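Local coordinates for avirulence protein AvrP123 (Melampsora lini, PDB 5VJJ) that binds zinc ions and acts as a secreted flax-rust effector, with a possible nuclear function and recognition by the flax resistance protein P, at residues C16-I21 with P59-R64; E52-R57 with R64-C69. All blocks are in the same frame, centred on the assembly; numbering follows the deposited sequence.

Contact 1 (C16-I21 with P59-R64). With ZN (zinc ion), chain C.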
loop_
_atom_site.group_PDB
_atom_site.type_symbol
_atom_site.label_atom_id
_atom_site.label_comp_id
_atom_site.label_asym_id
_atom_site.label_seq_id
_atom_site.Cartn_x
_atom_site.Cartn_y
_atom_site.Cartn_z
ATOM N N CYS A 16 -2.941 2.128 -11.514
ATOM C CA CYS A 16 -3.371 0.763 -11.264
ATOM C C CYS A 16 -2.198 -0.196 -11.458
ATOM O O CYS A 16 -1.165 0.152 -12.036
ATOM C CB CYS A 16 -4.532 0.390 -12.196
ATOM S SG CYS A 16 -5.072 -1.355 -12.129
ATOM N N LEU A 17 -2.362 -1.422 -10.955
ATOM C CA LEU A 17 -1.310 -2.419 -11.117
ATOM C C LEU A 17 -1.040 -2.718 -12.584
ATOM O O LEU A 17 0.070 -3.135 -12.936
ATOM C CB LEU A 17 -1.679 -3.698 -10.378
ATOM C CG LEU A 17 -1.793 -3.551 -8.862
ATOM C CD1 LEU A 17 -2.348 -4.833 -8.264
ATOM C CD2 LEU A 17 -0.448 -3.201 -8.249
ATOM N N CYS A 18 -2.031 -2.522 -13.453
ATOM C CA CYS A 18 -1.807 -2.632 -14.890
ATOM C C CYS A 18 -1.096 -1.412 -15.463
ATOM O O CYS A 18 -0.819 -1.389 -16.666
ATOM C CB CYS A 18 -3.140 -2.846 -15.614
ATOM S SG CYS A 18 -4.127 -1.348 -15.806
ATOM N N ARG A 19 -0.809 -0.410 -14.629
ATOM C CA ARG A 19 -0.047 0.803 -14.900
ATOM C C ARG A 19 -0.911 1.921 -15.493
ATOM O O ARG A 19 -0.417 3.039 -15.644
ATOM C CB ARG A 19 1.176 0.569 -15.810
ATOM C CG ARG A 19 2.247 -0.280 -15.146
ATOM C CD ARG A 19 3.542 -0.335 -15.946
ATOM N NE ARG A 19 3.460 -1.234 -17.097
ATOM C CZ ARG A 19 3.356 -0.847 -18.368
ATOM N NH1 ARG A 19 3.319 0.442 -18.692
ATOM N NH2 ARG A 19 3.294 -1.760 -19.329
ATOM N N ARG A 20 -2.178 1.675 -15.818
ATOM C CA ARG A 20 -3.053 2.756 -16.251
ATOM C C ARG A 20 -3.396 3.665 -15.073
ATOM O O ARG A 20 -3.303 3.275 -13.905
ATOM C CB ARG A 20 -4.339 2.201 -16.867
ATOM C CG ARG A 20 -4.167 1.631 -18.260
ATOM C CD ARG A 20 -5.409 0.886 -18.692
ATOM N NE ARG A 20 -5.274 0.337 -20.036
ATOM C CZ ARG A 20 -4.797 -0.873 -20.314
ATOM N NH1 ARG A 20 -4.395 -1.682 -19.342
ATOM N NH2 ARG A 20 -4.718 -1.276 -21.576
ATOM N N ILE A 21 -3.799 4.891 -15.393
ATOM C CA ILE A 21 -4.218 5.844 -14.370
ATOM C C ILE A 21 -5.688 5.604 -14.051
ATOM O O ILE A 21 -6.535 5.545 -14.951
ATOM C CB ILE A 21 -3.967 7.288 -14.832
ATOM C CG1 ILE A 21 -2.491 7.487 -15.207
ATOM C CG2 ILE A 21 -4.374 8.278 -13.755
ATOM C CD1 ILE A 21 -1.499 7.173 -14.094
ATOM N N PRO A 59 -10.252 2.060 -15.732
ATOM C CA PRO A 59 -11.013 1.957 -16.991
ATOM C C PRO A 59 -10.825 0.627 -17.689
ATOM O O PRO A 59 -11.707 0.199 -18.442
ATOM C CB PRO A 59 -10.460 3.114 -17.833
ATOM C CG PRO A 59 -9.104 3.364 -17.280
ATOM C CD PRO A 59 -9.227 3.115 -15.803
ATOM N N ASN A 60 -9.694 -0.036 -17.464
ATOM C CA ASN A 60 -9.440 -1.355 -18.033
ATOM C C ASN A 60 -9.917 -2.464 -17.098
ATOM O O ASN A 60 -10.745 -3.295 -17.481
ATOM C CB ASN A 60 -7.944 -1.506 -18.327
ATOM C CG ASN A 60 -7.604 -2.845 -18.937
ATOM O OD1 ASN A 60 -7.884 -3.095 -20.108
ATOM N ND2 ASN A 60 -6.982 -3.713 -18.146
ATOM N N CYS A 61 -9.412 -2.474 -15.866
ATOM C CA CYS A 61 -9.645 -3.566 -14.933
ATOM C C CYS A 61 -10.943 -3.441 -14.148
ATOM O O CYS A 61 -11.335 -4.404 -13.482
ATOM C CB CYS A 61 -8.486 -3.659 -13.940
ATOM S SG CYS A 61 -6.860 -3.496 -14.669
ATOM N N GLY A 62 -11.617 -2.295 -14.197
ATOM C CA GLY A 62 -12.762 -2.073 -13.350
ATOM C C GLY A 62 -12.357 -1.986 -11.892
ATOM O O GLY A 62 -11.185 -1.770 -11.566
ATOM N N PRO A 63 -13.320 -2.159 -10.982
ATOM C CA PRO A 63 -13.018 -2.038 -9.545
ATOM C C PRO A 63 -11.803 -2.845 -9.113
ATOM O O PRO A 63 -11.765 -4.060 -9.323
ATOM C CB PRO A 63 -14.297 -2.559 -8.873
ATOM C CG PRO A 63 -15.384 -2.334 -9.888
ATOM C CD PRO A 63 -14.734 -2.491 -11.234
ATOM N N ARG A 64 -10.811 -2.192 -8.506
ATOM C CA ARG A 64 -9.595 -2.882 -8.091
ATOM C C ARG A 64 -8.975 -2.146 -6.912
ATOM O O ARG A 64 -9.307 -0.992 -6.631
ATOM C CB ARG A 64 -8.592 -3.001 -9.248
ATOM C CG ARG A 64 -7.442 -3.961 -8.975
ATOM C CD ARG A 64 -6.592 -4.198 -10.212
ATOM N NE ARG A 64 -5.600 -5.250 -10.001
ATOM C CZ ARG A 64 -4.775 -5.704 -10.939
ATOM N NH1 ARG A 64 -4.817 -5.205 -12.168
ATOM N NH2 ARG A 64 -3.907 -6.663 -10.648
HETATM ZN ZN ZN C . -5.939 -1.451 -14.333
#
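No hydrogen bond passes between residues 16-21 and 59-64; a zinc ion joins them instead, in a four-cysteine zinc-finger site. Cys16 and Cys18 come from a type I turn, Cys61 from the other segment, and Cys58, at the end of strand 51-58, completes the set. Cys61 SG sits 2.3 Å from ZN. The sulfurs also accept N-H groups. Cys16 SG, anti to its backbone N (chi1 174°), accepts a nearly straight bond from Cys18 N. Cys18 SG, swung between its own N and carbonyl carbon (chi1 78°), takes Arg20 N and, in the plane of the guanidinium, Arg20 NH1 at 3.6 Å. Asn60 ND2 reaches Cys61 SG at 3.5 Å. Such donors, with a cationic guanidinium among them, probably soften the negative charge gathered on the sulfurs.

The two second-shell side chains also meet each other: the Asn60 amide stacks on one face of the Arg20 guanidinium, displaced toward its rim, planes 13° apart, with CG 3.4 Å from Arg20 NH1. Arg64 runs extended past Cys16, its CD 3.8 Å from Cys16 SG. Its flat end is crossed at about a right angle by Leu17, whose CB stands over the guanidinium centre while Leu17 CD1 comes within 3.4 Å of Arg64 NH2.

Contact 2 (E52-R57 with R64-C69). With ZN (zinc ion), chain D.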
loop_
_atom_site.group_PDB
_atom_site.type_symbol
_atom_site.label_atom_id
_atom_site.label_comp_id
_atom_site.label_asym_id
_atom_site.label_seq_id
_atom_site.Cartn_x
_atom_site.Cartn_y
_atom_site.Cartn_z
ATOM N N GLU A 52 -0.939 1.761 3.373
ATOM C CA GLU A 52 -2.197 2.349 2.935
ATOM C C GLU A 52 -2.811 1.486 1.847
ATOM O O GLU A 52 -2.101 0.842 1.068
ATOM C CB GLU A 52 -2.021 3.775 2.385
ATOM C CG GLU A 52 -1.696 4.826 3.420
ATOM C CD GLU A 52 -1.655 6.214 2.817
ATOM O OE1 GLU A 52 -1.422 6.320 1.591
ATOM O OE2 GLU A 52 -1.860 7.191 3.568
ATOM N N GLN A 53 -4.138 1.495 1.790
ATOM C CA GLN A 53 -4.885 0.771 0.776
ATOM C C GLN A 53 -5.548 1.760 -0.172
ATOM O O GLN A 53 -6.042 2.814 0.253
ATOM C CB GLN A 53 -5.936 -0.138 1.409
ATOM C CG GLN A 53 -6.681 -0.997 0.407
ATOM C CD GLN A 53 -7.522 -2.060 1.081
ATOM O OE1 GLN A 53 -7.363 -2.329 2.272
ATOM N NE2 GLN A 53 -8.429 -2.665 0.326
ATOM N N TYR A 54 -5.539 1.420 -1.459
ATOM C CA TYR A 54 -6.085 2.269 -2.506
ATOM C C TYR A 54 -7.279 1.571 -3.137
ATOM O O TYR A 54 -7.181 0.408 -3.538
ATOM C CB TYR A 54 -5.029 2.585 -3.565
ATOM C CG TYR A 54 -3.776 3.216 -2.998
ATOM C CD1 TYR A 54 -3.751 4.559 -2.641
ATOM C CD2 TYR A 54 -2.620 2.468 -2.815
ATOM C CE1 TYR A 54 -2.607 5.138 -2.118
ATOM C CE2 TYR A 54 -1.473 3.038 -2.292
ATOM C CZ TYR A 54 -1.471 4.371 -1.947
ATOM O OH TYR A 54 -0.334 4.938 -1.428
ATOM N N MET A 55 -8.402 2.279 -3.196
ATOM C CA MET A 55 -9.613 1.816 -3.859
ATOM C C MET A 55 -9.822 2.680 -5.093
ATOM O O MET A 55 -9.887 3.909 -4.988
ATOM C CB MET A 55 -10.822 1.912 -2.926
ATOM C CG MET A 55 -10.823 0.911 -1.780
ATOM S SD MET A 55 -11.274 -0.735 -2.354
ATOM C CE MET A 55 -11.919 -1.450 -0.848
ATOM N N TYR A 56 -9.919 2.045 -6.257
ATOM C CA TYR A 56 -10.097 2.785 -7.494
ATOM C C TYR A 56 -10.900 1.947 -8.480
ATOM O O TYR A 56 -11.187 0.771 -8.248
ATOM C CB TYR A 56 -8.748 3.193 -8.083
ATOM C CG TYR A 56 -7.750 2.066 -8.120
ATOM C CD1 TYR A 56 -6.861 1.869 -7.076
ATOM C CD2 TYR A 56 -7.698 1.194 -9.199
ATOM C CE1 TYR A 56 -5.945 0.839 -7.107
ATOM C CE2 TYR A 56 -6.786 0.170 -9.237
ATOM C CZ TYR A 56 -5.910 -0.007 -8.193
ATOM O OH TYR A 56 -4.996 -1.044 -8.232
ATOM N N ARG A 57 -11.269 2.583 -9.588
ATOM C CA ARG A 57 -12.077 1.981 -10.645
ATOM C C ARG A 57 -11.296 2.148 -11.944
ATOM O O ARG A 57 -11.409 3.176 -12.609
ATOM C CB ARG A 57 -13.455 2.639 -10.724
ATOM C CG ARG A 57 -14.389 2.054 -11.786
ATOM C CD ARG A 57 -15.141 0.845 -11.259
ATOM N NE ARG A 57 -16.223 1.224 -10.353
ATOM C CZ ARG A 57 -17.504 1.339 -10.700
ATOM N NH1 ARG A 57 -17.901 1.099 -11.946
ATOM N NH2 ARG A 57 -18.400 1.691 -9.790
ATOM N N ARG A 64 -10.811 -2.192 -8.506
ATOM C CA ARG A 64 -9.595 -2.882 -8.091
ATOM C C ARG A 64 -8.975 -2.146 -6.912
ATOM O O ARG A 64 -9.307 -0.992 -6.631
ATOM C CB ARG A 64 -8.592 -3.001 -9.248
ATOM C CG ARG A 64 -7.442 -3.961 -8.975
ATOM C CD ARG A 64 -6.592 -4.198 -10.212
ATOM N NE ARG A 64 -5.600 -5.250 -10.001
ATOM C CZ ARG A 64 -4.775 -5.704 -10.939
ATOM N NH1 ARG A 64 -4.817 -5.205 -12.168
ATOM N NH2 ARG A 64 -3.907 -6.663 -10.648
ATOM N N SER A 65 -8.066 -2.833 -6.221
ATOM C CA SER A 65 -7.447 -2.303 -5.016
ATOM C C SER A 65 -6.074 -2.937 -4.829
ATOM O O SER A 65 -5.819 -4.045 -5.306
ATOM C CB SER A 65 -8.329 -2.571 -3.785
ATOM O OG SER A 65 -7.757 -2.036 -2.600
ATOM N N HIS A 66 -5.190 -2.219 -4.133
ATOM C CA HIS A 66 -3.895 -2.756 -3.729
ATOM C C HIS A 66 -3.362 -1.913 -2.579
ATOM O O HIS A 66 -3.791 -0.775 -2.367
ATOM C CB HIS A 66 -2.888 -2.792 -4.892
ATOM C CG HIS A 66 -2.268 -1.468 -5.213
ATOM N ND1 HIS A 66 -2.594 -0.747 -6.342
ATOM C CD2 HIS A 66 -1.318 -0.746 -4.569
ATOM C CE1 HIS A 66 -1.884 0.366 -6.373
ATOM N NE2 HIS A 66 -1.104 0.392 -5.307
ATOM N N VAL A 67 -2.403 -2.483 -1.849
ATOM C CA VAL A 67 -1.851 -1.869 -0.645
ATOM C C VAL A 67 -0.398 -1.492 -0.901
ATOM O O VAL A 67 0.325 -2.200 -1.612
ATOM C CB VAL A 67 -1.976 -2.811 0.572
ATOM C CG1 VAL A 67 -1.252 -2.246 1.789
ATOM C CG2 VAL A 67 -3.440 -3.050 0.908
ATOM N N ALA A 68 0.019 -0.368 -0.324
ATOM C CA ALA A 68 1.390 0.108 -0.405
ATOM C C ALA A 68 1.887 0.417 0.998
ATOM O O ALA A 68 1.121 0.860 1.859
ATOM C CB ALA A 68 1.506 1.357 -1.286
ATOM N N CYS A 69 3.180 0.180 1.223
ATOM C CA CYS A 69 3.765 0.299 2.549
ATOM C C CYS A 69 5.143 0.929 2.451
ATOM O O CYS A 69 5.926 0.588 1.563
ATOM C CB CYS A 69 3.879 -1.068 3.238
ATOM S SG CYS A 69 4.443 -0.993 4.956
HETATM ZN ZN ZN D . 5.134 -3.017 5.468
#
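Strands 51-58 and 64-69 form an antiparallel beta hairpin; strand 51-58 is the middle of a three-stranded sheet, with 29-30 on its other edge. Glu52 with Ala68, Tyr54 with His66 and Tyr56 with Arg64 are the hydrogen-bonded pairs. Most of these bonds are close to straight, but His66 N to Tyr54 O is weak at 3.3 Å. That carbonyl has a second donor: Ser65 OG, anti to its own N, reaches Tyr54 O at 2.7 Å from above the carbonyl plane. The same hydroxyl accepts Gln53 NE2 at 3.1 Å, so Ser65 relays between the extended Gln53 side chain and the backbone. Met55 bends at chi2 to lay SD against Ser65 CB on this face, and Val67 CG2 rests beside Gln53 CB.

The other face carries an aromatic cluster. Tyr56 and His66 both hold CG between the backbone N and the carbonyl carbon (chi1 47° and 78°), which carries each ring across toward the opposite strand. Arg64 O thus sits over the centre of the Tyr56 ring, 3.5 Å above its plane, and Tyr56 OH meets His66 ND1 in the imidazole plane at 3.1 Å. The Tyr54 ring meets the imidazole obliquely, CD2 3.6 Å from His66 NE2, and Ala68 CB meets the Tyr54 ring at its edge. At the strand's end Cys69 SG binds a second zinc with Cys33, Cys47 and His73. His66 therefore spends ND1 on a tyrosine hydroxyl, a bond that would fix the imidazole's rotation and in which either partner could be the donor.

In the fold
The two contacts lie about 11 Å apart, centre to centre, and overlap in Arg64, where the loop 59-63 runs into strand 64-69. Along the chain their segments alternate: 16-21, then 52-57, then 59-64 running into 64-69. Contact 1 joins the turn between strands 13-15 and 21-23 to the tip of the 51-58/64-69 hairpin, whose paired body is contact 2. They also touch directly, Cys16 SG packing 3.7 Å from Tyr56 CE2 and Leu17 CD2 3.8 Å from His66 ND1. The hairpin thus spans two zinc sites, one at its tip and one where strand 64-69 ends, tying them together in this elongated, helix-poor protein.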